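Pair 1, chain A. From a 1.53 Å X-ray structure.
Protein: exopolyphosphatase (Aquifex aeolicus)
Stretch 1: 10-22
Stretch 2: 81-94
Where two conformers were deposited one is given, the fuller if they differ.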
# COMPACT_ATOMS: atom_id res chain seq x y z
N PRO A 10 -28.86 -11.44 3.68
CA PRO A 10 -29.14 -10.16 2.97
C PRO A 10 -27.84 -9.43 2.65
O PRO A 10 -26.88 -9.51 3.42
CB PRO A 10 -29.98 -9.36 3.97
CG PRO A 10 -29.84 -10.07 5.29
CD PRO A 10 -28.92 -11.25 5.14
N ILE A 11 -27.81 -8.74 1.53
CA ILE A 11 -26.66 -7.94 1.14
C ILE A 11 -26.39 -6.87 2.20
O ILE A 11 -27.31 -6.26 2.72
CB ILE A 11 -26.93 -7.27 -0.24
CG1 ILE A 11 -26.95 -8.33 -1.36
CG2 ILE A 11 -25.90 -6.18 -0.55
CD1 ILE A 11 -27.65 -7.88 -2.64
N MET A 12 -25.12 -6.67 2.53
CA MET A 12 -24.71 -5.60 3.41
C MET A 12 -23.66 -4.78 2.67
O MET A 12 -22.84 -5.31 1.93
CB MET A 12 -24.11 -6.16 4.70
CG MET A 12 -23.56 -5.12 5.60
SD MET A 12 -23.11 -5.72 7.20
CE MET A 12 -24.77 -6.13 7.89
N ARG A 13 -23.70 -3.48 2.88
CA ARG A 13 -22.64 -2.61 2.38
C ARG A 13 -21.73 -2.18 3.53
O ARG A 13 -22.18 -1.93 4.65
CB ARG A 13 -23.24 -1.40 1.70
CG ARG A 13 -24.00 -1.75 0.44
CD ARG A 13 -24.76 -0.61 -0.11
NE ARG A 13 -25.24 -0.91 -1.45
CZ ARG A 13 -25.94 -0.06 -2.16
NH1 ARG A 13 -26.23 1.16 -1.69
NH2 ARG A 13 -26.33 -0.39 -3.37
N VAL A 14 -20.43 -2.10 3.22
CA VAL A 14 -19.38 -1.74 4.18
C VAL A 14 -18.46 -0.74 3.49
O VAL A 14 -18.40 -0.68 2.27
CB VAL A 14 -18.61 -2.99 4.71
CG1 VAL A 14 -19.60 -3.92 5.39
CG2 VAL A 14 -17.86 -3.71 3.62
N ALA A 15 -17.78 0.07 4.28
CA ALA A 15 -16.89 1.07 3.73
C ALA A 15 -15.66 1.27 4.57
O ALA A 15 -15.67 1.07 5.79
CB ALA A 15 -17.59 2.37 3.61
N SER A 16 -14.61 1.73 3.90
CA SER A 16 -13.36 2.10 4.54
C SER A 16 -12.98 3.49 4.09
O SER A 16 -13.26 3.85 2.95
CB SER A 16 -12.21 1.12 4.25
OG SER A 16 -11.85 1.16 2.90
N ILE A 17 -12.38 4.24 5.00
CA ILE A 17 -11.79 5.55 4.69
C ILE A 17 -10.36 5.46 5.18
O ILE A 17 -10.10 5.03 6.30
CB ILE A 17 -12.55 6.65 5.40
CG1 ILE A 17 -13.95 6.78 4.82
CG2 ILE A 17 -11.78 7.94 5.31
CD1 ILE A 17 -14.84 7.76 5.55
N ASP A 18 -9.42 5.85 4.33
CA ASP A 18 -8.01 5.92 4.66
C ASP A 18 -7.50 7.34 4.43
O ASP A 18 -7.62 7.88 3.35
CB ASP A 18 -7.17 4.85 3.99
CG ASP A 18 -7.11 4.97 2.55
OD1 ASP A 18 -8.18 4.79 1.91
OD2 ASP A 18 -6.03 5.21 1.95
N ILE A 19 -6.96 7.91 5.49
CA ILE A 19 -6.43 9.26 5.49
C ILE A 19 -4.92 9.11 5.53
O ILE A 19 -4.36 8.65 6.52
CB ILE A 19 -6.93 10.02 6.74
CG1 ILE A 19 -8.46 10.15 6.73
CG2 ILE A 19 -6.23 11.38 6.85
CD1 ILE A 19 -9.01 10.76 7.98
N GLY A 20 -4.26 9.54 4.47
CA GLY A 20 -2.81 9.58 4.42
C GLY A 20 -2.29 10.99 4.32
O GLY A 20 -3.05 11.94 4.38
N SER A 21 -0.97 11.10 4.14
CA SER A 21 -0.31 12.41 4.04
C SER A 21 -0.59 13.09 2.70
O SER A 21 -0.36 14.29 2.58
CB SER A 21 1.20 12.30 4.32
OG SER A 21 1.80 11.34 3.49
N TYR A 22 -1.07 12.34 1.71
CA TYR A 22 -1.33 12.89 0.38
C TYR A 22 -2.81 12.88 0.01
O TYR A 22 -3.36 13.87 -0.41
CB TYR A 22 -0.53 12.08 -0.64
CG TYR A 22 -0.51 12.66 -2.04
CD1 TYR A 22 0.05 13.91 -2.29
CD2 TYR A 22 -1.00 11.93 -3.12
CE1 TYR A 22 0.09 14.42 -3.58
CE2 TYR A 22 -0.97 12.44 -4.40
CZ TYR A 22 -0.42 13.68 -4.62
OH TYR A 22 -0.39 14.19 -5.90
N LYS A 81 -26.53 3.87 2.39
CA LYS A 81 -26.96 2.99 3.48
C LYS A 81 -25.87 1.98 3.86
O LYS A 81 -26.11 0.79 4.00
CB LYS A 81 -28.29 2.31 3.13
CG LYS A 81 -29.46 3.28 3.15
CD LYS A 81 -30.82 2.54 3.31
CE LYS A 81 -31.96 3.55 3.56
NZ LYS A 81 -32.27 4.27 2.31
N VAL A 82 -24.66 2.48 4.00
CA VAL A 82 -23.54 1.64 4.41
C VAL A 82 -23.72 1.32 5.88
O VAL A 82 -23.91 2.21 6.69
CB VAL A 82 -22.20 2.36 4.19
CG1 VAL A 82 -21.06 1.53 4.77
CG2 VAL A 82 -22.00 2.67 2.71
N GLU A 83 -23.70 0.05 6.20
CA GLU A 83 -23.96 -0.42 7.57
C GLU A 83 -22.75 -0.46 8.50
O GLU A 83 -22.88 -0.30 9.71
CB GLU A 83 -24.65 -1.77 7.49
CG GLU A 83 -26.10 -1.59 7.02
CD GLU A 83 -26.91 -2.87 7.02
OE1 GLU A 83 -27.39 -3.29 8.10
OE2 GLU A 83 -27.07 -3.44 5.93
N ARG A 84 -21.56 -0.66 7.93
CA ARG A 84 -20.33 -0.72 8.73
C ARG A 84 -19.28 0.12 8.04
O ARG A 84 -19.04 -0.08 6.85
CB ARG A 84 -19.80 -2.15 8.88
CG ARG A 84 -20.80 -3.14 9.48
CD ARG A 84 -20.20 -4.52 9.75
NE ARG A 84 -19.17 -4.40 10.77
CZ ARG A 84 -19.32 -4.66 12.08
NH1 ARG A 84 -20.44 -5.16 12.59
NH2 ARG A 84 -18.29 -4.46 12.89
N VAL A 85 -18.69 1.04 8.80
CA VAL A 85 -17.69 1.99 8.32
C VAL A 85 -16.51 1.98 9.28
O VAL A 85 -16.70 2.06 10.51
CB VAL A 85 -18.24 3.41 8.30
CG1 VAL A 85 -17.16 4.40 7.87
CG2 VAL A 85 -19.45 3.50 7.44
N LYS A 86 -15.29 1.89 8.74
CA LYS A 86 -14.07 1.97 9.52
C LYS A 86 -13.16 2.99 8.85
O LYS A 86 -12.89 2.90 7.64
CB LYS A 86 -13.37 0.62 9.62
CG LYS A 86 -12.03 0.62 10.31
CD LYS A 86 -12.17 0.87 11.80
CE LYS A 86 -10.84 1.15 12.45
NZ LYS A 86 -11.00 1.16 13.94
N ALA A 87 -12.74 3.97 9.60
CA ALA A 87 -11.84 5.02 9.09
C ALA A 87 -10.52 4.98 9.83
O ALA A 87 -10.48 4.85 11.07
CB ALA A 87 -12.47 6.34 9.24
N VAL A 88 -9.44 5.06 9.06
CA VAL A 88 -8.09 4.98 9.62
C VAL A 88 -7.23 6.11 9.10
O VAL A 88 -7.48 6.64 8.01
CB VAL A 88 -7.39 3.60 9.34
CG1 VAL A 88 -8.17 2.43 9.91
CG2 VAL A 88 -7.15 3.39 7.86
N ALA A 89 -6.21 6.44 9.87
CA ALA A 89 -5.20 7.40 9.46
C ALA A 89 -3.83 6.75 9.66
O ALA A 89 -3.65 5.99 10.59
CB ALA A 89 -5.32 8.68 10.24
N THR A 90 -2.88 7.13 8.81
CA THR A 90 -1.52 6.59 8.86
C THR A 90 -0.67 7.26 9.90
O THR A 90 -0.95 8.41 10.32
CB THR A 90 -0.80 6.85 7.51
OG1 THR A 90 -0.64 8.27 7.32
CG2 THR A 90 -1.54 6.39 6.37
N GLU A 91 0.43 6.58 10.26
CA GLU A 91 1.36 7.06 11.29
C GLU A 91 2.02 8.39 10.88
O GLU A 91 2.45 9.12 11.74
CB GLU A 91 2.46 6.01 11.58
CG GLU A 91 3.05 6.09 12.99
CD GLU A 91 4.56 6.15 13.00
OE1 GLU A 91 5.18 5.20 12.50
OE2 GLU A 91 5.12 7.14 13.52
N ALA A 92 2.06 8.72 9.59
CA ALA A 92 2.55 10.02 9.13
C ALA A 92 1.69 11.18 9.68
O ALA A 92 2.17 12.30 9.85
CB ALA A 92 2.58 10.05 7.63
N ILE A 93 0.41 10.92 9.92
CA ILE A 93 -0.47 11.92 10.51
C ILE A 93 -0.13 12.00 11.99
O ILE A 93 -0.06 13.07 12.57
CB ILE A 93 -1.97 11.57 10.27
CG1 ILE A 93 -2.27 11.36 8.77
CG2 ILE A 93 -2.90 12.63 10.87
CD1 ILE A 93 -1.87 12.51 7.83
N ARG A 94 0.11 10.84 12.61
CA ARG A 94 0.46 10.80 14.02
C ARG A 94 1.69 11.65 14.33
O ARG A 94 1.76 12.26 15.39
CB ARG A 94 0.70 9.36 14.50
CG ARG A 94 0.77 9.25 16.02
CD ARG A 94 1.01 7.86 16.56
NE ARG A 94 2.36 7.39 16.25
CZ ARG A 94 3.48 7.75 16.90
NH1 ARG A 94 3.44 8.57 17.94
NH2 ARG A 94 4.64 7.27 16.50
O HOH W 1 -27.88 -5.86 5.52
O HOH W 2 -26.10 -2.21 3.85

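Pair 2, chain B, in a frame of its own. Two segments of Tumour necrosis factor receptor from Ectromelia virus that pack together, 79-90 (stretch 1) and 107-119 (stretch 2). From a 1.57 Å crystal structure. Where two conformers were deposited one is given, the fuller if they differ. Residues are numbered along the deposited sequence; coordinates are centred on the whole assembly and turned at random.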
# COMPACT_ATOMS: atom_id res chain seq x y z
N THR B 79 -3.01 -21.47 -0.88
CA THR B 79 -3.66 -20.38 -1.61
C THR B 79 -2.62 -19.32 -1.98
O THR B 79 -1.62 -19.15 -1.29
CB THR B 79 -4.85 -19.75 -0.83
OG1 THR B 79 -4.37 -18.92 0.24
CG2 THR B 79 -5.75 -20.82 -0.27
N GLN B 80 -2.87 -18.62 -3.08
CA GLN B 80 -1.89 -17.69 -3.63
C GLN B 80 -2.32 -16.24 -3.40
O GLN B 80 -3.26 -15.77 -4.03
CB GLN B 80 -1.67 -17.95 -5.12
CG GLN B 80 -1.16 -19.35 -5.47
CD GLN B 80 0.18 -19.68 -4.81
OE1 GLN B 80 1.15 -18.92 -4.92
NE2 GLN B 80 0.24 -20.83 -4.14
N CYS B 81 -1.65 -15.56 -2.48
CA CYS B 81 -2.00 -14.20 -2.11
C CYS B 81 -1.83 -13.25 -3.30
O CYS B 81 -0.79 -13.25 -3.96
CB CYS B 81 -1.12 -13.75 -0.94
SG CYS B 81 -1.31 -12.02 -0.44
N LYS B 82 -2.88 -12.48 -3.59
CA LYS B 82 -2.84 -11.51 -4.69
C LYS B 82 -3.16 -10.12 -4.14
O LYS B 82 -4.28 -9.87 -3.70
CB LYS B 82 -3.85 -11.92 -5.78
CG LYS B 82 -3.57 -13.29 -6.41
CD LYS B 82 -4.76 -13.83 -7.22
CE LYS B 82 -5.73 -14.60 -6.34
NZ LYS B 82 -5.20 -15.94 -5.95
N ILE B 83 -2.17 -9.23 -4.15
CA ILE B 83 -2.37 -7.86 -3.69
C ILE B 83 -2.53 -6.95 -4.91
O ILE B 83 -1.62 -6.86 -5.73
CB ILE B 83 -1.18 -7.37 -2.85
CG1 ILE B 83 -1.09 -8.16 -1.54
CG2 ILE B 83 -1.29 -5.88 -2.57
CD1 ILE B 83 -2.21 -7.86 -0.54
N ASN B 84 -3.68 -6.31 -5.04
CA ASN B 84 -3.88 -5.31 -6.09
C ASN B 84 -4.09 -3.96 -5.46
O ASN B 84 -4.79 -3.82 -4.46
CB ASN B 84 -5.09 -5.64 -6.98
CG ASN B 84 -4.90 -6.91 -7.79
OD1 ASN B 84 -3.77 -7.27 -8.16
ND2 ASN B 84 -6.01 -7.59 -8.08
N LEU B 85 -3.49 -2.94 -6.05
CA LEU B 85 -3.57 -1.60 -5.51
C LEU B 85 -3.76 -0.64 -6.66
O LEU B 85 -3.05 -0.72 -7.65
CB LEU B 85 -2.24 -1.28 -4.82
CG LEU B 85 -2.19 -0.07 -3.91
CD1 LEU B 85 -3.10 -0.28 -2.69
CD2 LEU B 85 -0.74 0.17 -3.47
N GLU B 86 -4.73 0.26 -6.53
CA GLU B 86 -4.96 1.28 -7.54
C GLU B 86 -4.99 2.64 -6.87
O GLU B 86 -5.65 2.83 -5.84
CB GLU B 86 -6.30 1.02 -8.25
CG GLU B 86 -6.71 2.13 -9.21
CD GLU B 86 -8.21 2.15 -9.48
OE1 GLU B 86 -8.63 1.63 -10.54
OE2 GLU B 86 -8.98 2.67 -8.64
N ILE B 87 -4.25 3.58 -7.44
CA ILE B 87 -4.29 4.97 -7.00
C ILE B 87 -5.04 5.77 -8.07
O ILE B 87 -4.58 5.88 -9.22
CB ILE B 87 -2.86 5.54 -6.78
CG1 ILE B 87 -2.12 4.76 -5.68
CG2 ILE B 87 -2.93 7.03 -6.42
CD1 ILE B 87 -1.47 3.45 -6.12
N LYS B 88 -6.19 6.32 -7.69
CA LYS B 88 -7.08 7.00 -8.64
C LYS B 88 -7.14 8.50 -8.40
O LYS B 88 -7.61 8.95 -7.35
CB LYS B 88 -8.49 6.39 -8.57
CG LYS B 88 -9.59 7.21 -9.26
CD LYS B 88 -9.35 7.32 -10.76
CE LYS B 88 -10.63 7.68 -11.52
NZ LYS B 88 -11.28 8.93 -11.01
N CYS B 89 -6.64 9.27 -9.37
CA CYS B 89 -6.70 10.73 -9.34
C CYS B 89 -8.10 11.19 -9.72
O CYS B 89 -8.75 10.56 -10.53
CB CYS B 89 -5.74 11.35 -10.36
SG CYS B 89 -3.97 11.08 -10.02
N ASN B 90 -8.51 12.32 -9.17
CA ASN B 90 -9.85 12.83 -9.38
C ASN B 90 -10.31 12.82 -10.83
O ASN B 90 -11.40 12.35 -11.13
CB ASN B 90 -10.02 14.23 -8.79
CG ASN B 90 -11.41 14.76 -8.98
OD1 ASN B 90 -12.36 14.34 -8.28
ND2 ASN B 90 -11.57 15.66 -9.94
N MET B 107 9.24 -15.54 -0.96
CA MET B 107 7.95 -16.13 -0.60
C MET B 107 6.96 -15.95 -1.74
O MET B 107 7.09 -15.01 -2.53
CB MET B 107 7.41 -15.48 0.68
CG MET B 107 8.19 -15.86 1.92
SD MET B 107 7.89 -14.76 3.31
CE MET B 107 8.69 -13.25 2.78
N PRO B 108 5.98 -16.86 -1.85
CA PRO B 108 4.94 -16.80 -2.89
C PRO B 108 3.93 -15.68 -2.64
O PRO B 108 3.35 -15.60 -1.57
CB PRO B 108 4.23 -18.16 -2.76
CG PRO B 108 5.16 -19.01 -1.98
CD PRO B 108 5.89 -18.09 -1.06
N HIS B 109 3.74 -14.84 -3.66
CA HIS B 109 2.70 -13.82 -3.67
C HIS B 109 2.75 -13.14 -5.04
O HIS B 109 3.77 -13.20 -5.72
CB HIS B 109 2.93 -12.80 -2.54
CG HIS B 109 4.35 -12.39 -2.40
ND1 HIS B 109 4.96 -11.49 -3.25
CD2 HIS B 109 5.31 -12.79 -1.53
CE1 HIS B 109 6.22 -11.34 -2.90
NE2 HIS B 109 6.47 -12.13 -1.87
N SER B 110 1.65 -12.51 -5.44
CA SER B 110 1.62 -11.78 -6.70
C SER B 110 1.07 -10.41 -6.38
O SER B 110 0.25 -10.27 -5.47
CB SER B 110 0.68 -12.46 -7.70
OG SER B 110 0.97 -13.84 -7.81
N GLU B 111 1.52 -9.39 -7.10
CA GLU B 111 0.99 -8.06 -6.85
C GLU B 111 0.95 -7.21 -8.12
O GLU B 111 1.74 -7.40 -9.05
CB GLU B 111 1.73 -7.36 -5.70
CG GLU B 111 3.24 -7.38 -5.75
CD GLU B 111 3.87 -8.74 -5.48
OE1 GLU B 111 3.47 -9.46 -4.53
OE2 GLU B 111 4.77 -9.10 -6.24
N THR B 112 -0.04 -6.31 -8.18
CA THR B 112 -0.13 -5.33 -9.25
C THR B 112 -0.45 -3.99 -8.65
O THR B 112 -1.22 -3.88 -7.69
CB THR B 112 -1.20 -5.67 -10.30
OG1 THR B 112 -2.51 -5.37 -9.78
CG2 THR B 112 -1.10 -7.13 -10.71
N VAL B 113 0.18 -2.96 -9.21
CA VAL B 113 -0.02 -1.59 -8.78
C VAL B 113 -0.34 -0.76 -10.00
O VAL B 113 0.39 -0.80 -11.00
CB VAL B 113 1.24 -1.03 -8.10
CG1 VAL B 113 1.07 0.46 -7.82
CG2 VAL B 113 1.53 -1.82 -6.81
N THR B 114 -1.45 -0.04 -9.93
CA THR B 114 -1.97 0.73 -11.05
C THR B 114 -2.18 2.17 -10.62
O THR B 114 -2.54 2.42 -9.48
CB THR B 114 -3.33 0.17 -11.50
OG1 THR B 114 -3.13 -1.12 -12.10
CG2 THR B 114 -4.01 1.10 -12.49
N VAL B 115 -1.98 3.11 -11.54
CA VAL B 115 -2.29 4.52 -11.27
C VAL B 115 -3.18 5.04 -12.39
O VAL B 115 -3.02 4.66 -13.56
CB VAL B 115 -1.00 5.38 -11.12
CG1 VAL B 115 -0.11 5.25 -12.37
CG2 VAL B 115 -1.35 6.82 -10.83
N VAL B 116 -4.15 5.89 -12.03
CA VAL B 116 -5.10 6.45 -12.99
C VAL B 116 -5.02 7.97 -12.92
O VAL B 116 -5.45 8.59 -11.94
CB VAL B 116 -6.56 5.95 -12.74
CG1 VAL B 116 -7.45 6.34 -13.90
CG2 VAL B 116 -6.60 4.42 -12.53
N GLY B 117 -4.44 8.58 -13.95
CA GLY B 117 -4.23 10.01 -13.96
C GLY B 117 -2.79 10.41 -13.65
O GLY B 117 -1.97 9.58 -13.24
N ASP B 118 -2.49 11.69 -13.82
CA ASP B 118 -1.14 12.19 -13.64
C ASP B 118 -1.07 13.29 -12.59
O ASP B 118 -0.23 14.20 -12.69
CB ASP B 118 -0.59 12.68 -14.98
CG ASP B 118 -1.45 13.76 -15.61
OD1 ASP B 118 -2.47 14.15 -15.01
OD2 ASP B 118 -1.09 14.22 -16.72
N CYS B 119 -1.92 13.20 -11.57
CA CYS B 119 -2.00 14.24 -10.55
C CYS B 119 -0.81 14.21 -9.59
O CYS B 119 -0.58 15.18 -8.86
CB CYS B 119 -3.32 14.13 -9.76
SG CYS B 119 -3.53 12.62 -8.77
O HOH W 3 0.77 -16.49 -1.46
O HOH W 4 -0.26 -15.09 -6.12
O HOH W 5 -3.52 -2.62 -9.39

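Both pairs are two parallel strands lying side by side. In pair 1 the axes of strands 12-19 and 84-89 approach to 4.7 Å with 12° between their directions; in pair 2 strands 82-89 and 110-116 approach to 4.6 Å at 10°. Superposing N, CA and C of 14 central residues gives an RMSD of 0.5 Å, and the buried surfaces are similar, 884 and 859 Å².

The hydrogen-bond ladder explains the close fit. In each pair alternate residues of the first strand bond through both N and O to two residues of the second that flank its bridge partner. Ile A17 N donates to Lys A86 O (3.0 Å) and Ile A17 O accepts from Val A88 N (2.8 Å); at the matched positions Leu B85 N donates to Thr B112 O (3.0 Å) and Leu B85 O accepts from Thr B114 N (2.9 Å). The same rule holds one step on, where Ile A19 and Ile B87 superpose with CA atoms 0.2 Å apart: Ile A19 N reaches Val A88 O at 2.9 Å, and Ile B87 N reaches Thr B114 O at 2.9 Å.

The buried face carries Ala A15, Ile A17 and Ile A19 in pair 1, matched by Ile B83, Leu B85 and Ile B87. Across from them Val A85, Ala A87 and Ala A89 match Glu B111, Val B113 and Val B115. Pair 1 sets large residues against small ones in its later rows: Ile A17 CB lies 3.9 Å from Ala A87 CB, and Ile A19 CB 4.1 Å from Ala A89 CB. Pair 2 has branched residues on both strands there. Leu B85 CB meets Val B113 CG2 at 4.3 Å, and Ile B87 CD1 reaches diagonally back to Val B113 CG1, also at 4.3 Å. The two isoleucines share chi1 m but differ at chi2, t for Ile A19 and p for Ile B87. Ile A19 CG2 instead finds Ile A93 CG1, on the following helix, at 4.4 Å.

The first row differs in polarity. Ala A15 CB touches Val A85 CG2 at 4.4 Å and, closer, Val A82 CG1 at 3.8 Å. In pair 2 Ile B83 CB faces Glu B111 CB at 4.1 Å, while Glu B111 OE1 accepts a hydrogen bond from His B109 ND1 at 2.8 Å.

On the other face, Asp A18 and Val A88 match Glu B86 and Thr B114. The side-chain centres of Val A88 and Thr B114 lie only 0.4 Å apart, so valine and threonine fill nearly one volume; Asp A18 CB meets Val A88 CG2 at 4.1 Å, and Glu B86 CG meets Thr B114 CG2 at 4.4 Å.

The two pairs diverge at this end: Ser A21 lies in a loop, whereas Cys B89 is still in its strand, its N donating to Val B116 O at 2.9 Å. Ser A21 matches Cys B89 loosely, with CA atoms 1.7 Å apart. Ser A21 CB only approaches Ala A92 CB, at 4.2 Å, whereas Cys B89 SG forms a disulfide with Cys B119 SG at 2.0 Å, fastening pair 2 covalently.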